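Local atomic coordinates of nigritoxine (Vibrio nigripulchritudo, PDB entry 5M41), a protein that acts as a bacterial toxin against crustaceans and insects and has a new fold. Residues R28-L32 with F258-V262. Residues are numbered along the deposited sequence; the frame is centred on the assembly and turned at random.
Sequences RYRNL and FDLLV
Start with the two backbones: the last turn of helix 22-30, with the residues leaving it, packs against helix 253-264. Arg28 CA sits 6.7 Å from Phe258 CA, and Leu32 CA 6.2 Å from Val262 CA. Within the segments, Leu32 N bonds Tyr29 O at 3.2 Å and Val262 N bonds Phe258 O at 3.1 Å. Arg28, with chi1 to chi3 all m, folds over Phe258: its CB stands 3.5 Å from the ring centroid, only 4° off the normal, a CH-pi contact, while CZ comes 3.4 Å from Phe258 CB. The guanidinium then reaches Asp259. Arg28 NH2 donates to Asp259 OD1 at 2.8 Å (N-H...O angle 151°) in a salt bridge; Arg28 NH1 adds a weak bond to the same OD1 at 3.2 Å. The other carboxylate oxygen, OD2, is taken by Arg357 of strand 354-357. Tyr29 O also accepts Gln37 NE2. Farther along both segments, Leu32 (mt) places CD2 3.6 Å from Val262 CG2 and 4.0 Å from Leu261 CB, with CD1 4.1 Å from Phe258 CE1; Leu40 of helix 34-54 touches both leucines. In this buried contact the arginine serves twice, its aliphatic base covering an aromatic face and its charge balanced in part by an aspartate shared with Arg357.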
loop_
_atom_site.group_PDB
_atom_site.type_symbol
_atom_site.label_atom_id
_atom_site.label_comp_id
_atom_site.label_asym_id
_atom_site.label_seq_id
_atom_site.Cartn_x
_atom_site.Cartn_y
_atom_site.Cartn_z
ATOM N N ARG A 28 15.879 16.408 -12.687
ATOM C CA ARG A 28 15.713 17.160 -11.448
ATOM C C ARG A 28 16.268 18.579 -11.597
ATOM O O ARG A 28 15.634 19.550 -11.145
ATOM C CB ARG A 28 16.373 16.503 -10.224
ATOM C CG ARG A 28 15.772 15.195 -9.726
ATOM C CD ARG A 28 14.261 15.190 -9.499
ATOM N NE ARG A 28 13.651 16.281 -8.713
ATOM C CZ ARG A 28 13.250 16.192 -7.440
ATOM N NH1 ARG A 28 13.510 15.101 -6.720
ATOM N NH2 ARG A 28 12.636 17.228 -6.849
ATOM N N TYR A 29 17.436 18.708 -12.205
ATOM C CA TYR A 29 18.097 20.024 -12.270
ATOM C C TYR A 29 17.393 20.949 -13.269
ATOM O O TYR A 29 17.119 22.122 -12.982
ATOM C CB TYR A 29 19.585 19.887 -12.617
ATOM C CG TYR A 29 20.222 21.247 -12.753
ATOM C CD1 TYR A 29 20.623 21.956 -11.630
ATOM C CD2 TYR A 29 20.353 21.847 -14.010
ATOM C CE1 TYR A 29 21.177 23.226 -11.740
ATOM C CE2 TYR A 29 20.894 23.107 -14.133
ATOM C CZ TYR A 29 21.299 23.791 -12.990
ATOM O OH TYR A 29 21.795 25.050 -13.115
ATOM N N ARG A 30 17.084 20.394 -14.438
ATOM C CA ARG A 30 16.459 21.145 -15.518
ATOM C C ARG A 30 15.068 21.631 -15.125
ATOM O O ARG A 30 14.637 22.698 -15.538
ATOM C CB ARG A 30 16.404 20.295 -16.815
ATOM C CG ARG A 30 17.688 20.413 -17.644
ATOM C CD ARG A 30 17.511 19.920 -19.096
ATOM N NE ARG A 30 17.029 18.534 -19.081
ATOM C CZ ARG A 30 17.728 17.465 -19.438
ATOM N NH1 ARG A 30 18.938 17.583 -19.947
ATOM N NH2 ARG A 30 17.168 16.260 -19.327
ATOM N N ASN A 31 14.367 20.870 -14.302
ATOM C CA ASN A 31 13.028 21.289 -13.916
ATOM C C ASN A 31 12.949 22.297 -12.759
ATOM O O ASN A 31 11.868 22.758 -12.418
ATOM C CB ASN A 31 12.155 20.071 -13.682
ATOM C CG ASN A 31 11.799 19.377 -14.998
ATOM O OD1 ASN A 31 11.997 18.191 -15.163
ATOM N ND2 ASN A 31 11.310 20.139 -15.935
ATOM N N LEU A 32 14.093 22.648 -12.177
ATOM C CA LEU A 32 14.135 23.738 -11.203
ATOM C C LEU A 32 13.891 25.047 -11.942
ATOM O O LEU A 32 14.293 25.191 -13.100
ATOM C CB LEU A 32 15.509 23.805 -10.527
ATOM C CG LEU A 32 15.894 22.625 -9.644
ATOM C CD1 LEU A 32 17.295 22.859 -9.058
ATOM C CD2 LEU A 32 14.854 22.485 -8.517
ATOM N N PHE A 258 16.577 18.236 -3.779
ATOM C CA PHE A 258 15.891 18.781 -4.923
ATOM C C PHE A 258 14.459 19.187 -4.595
ATOM O O PHE A 258 14.019 20.243 -5.023
ATOM C CB PHE A 258 15.896 17.785 -6.074
ATOM C CG PHE A 258 17.137 17.849 -6.917
ATOM C CD1 PHE A 258 17.441 19.001 -7.660
ATOM C CD2 PHE A 258 18.005 16.761 -6.973
ATOM C CE1 PHE A 258 18.591 19.050 -8.456
ATOM C CE2 PHE A 258 19.143 16.793 -7.779
ATOM C CZ PHE A 258 19.436 17.939 -8.526
ATOM N N ASP A 259 13.748 18.361 -3.824
ATOM C CA ASP A 259 12.369 18.680 -3.429
ATOM C C ASP A 259 12.340 20.004 -2.636
ATOM O O ASP A 259 11.427 20.819 -2.778
ATOM C CB ASP A 259 11.790 17.581 -2.528
ATOM C CG ASP A 259 11.476 16.279 -3.267
ATOM O OD1 ASP A 259 11.522 16.237 -4.522
ATOM O OD2 ASP A 259 11.209 15.267 -2.552
ATOM N N LEU A 260 13.317 20.175 -1.750
ATOM C CA LEU A 260 13.415 21.398 -0.955
ATOM C C LEU A 260 13.628 22.635 -1.839
ATOM O O LEU A 260 13.020 23.690 -1.606
ATOM C CB LEU A 260 14.540 21.274 0.087
ATOM C CG LEU A 260 14.700 22.555 0.946
ATOM C CD1 LEU A 260 15.048 22.235 2.378
ATOM C CD2 LEU A 260 15.745 23.501 0.350
ATOM N N LEU A 261 14.515 22.510 -2.827
ATOM C CA LEU A 261 14.786 23.625 -3.752
ATOM C C LEU A 261 13.536 24.013 -4.546
ATOM O O LEU A 261 13.307 25.188 -4.807
ATOM C CB LEU A 261 15.924 23.298 -4.717
ATOM C CG LEU A 261 17.336 23.184 -4.115
ATOM C CD1 LEU A 261 18.311 22.657 -5.158
ATOM C CD2 LEU A 261 17.806 24.552 -3.623
ATOM N N VAL A 262 12.741 23.016 -4.937
ATOM C CA VAL A 262 11.454 23.310 -5.582
ATOM C C VAL A 262 10.526 24.026 -4.583
ATOM O O VAL A 262 9.911 25.035 -4.926
ATOM C CB VAL A 262 10.800 22.042 -6.172
ATOM C CG1 VAL A 262 9.392 22.342 -6.710
ATOM C CG2 VAL A 262 11.666 21.455 -7.300
#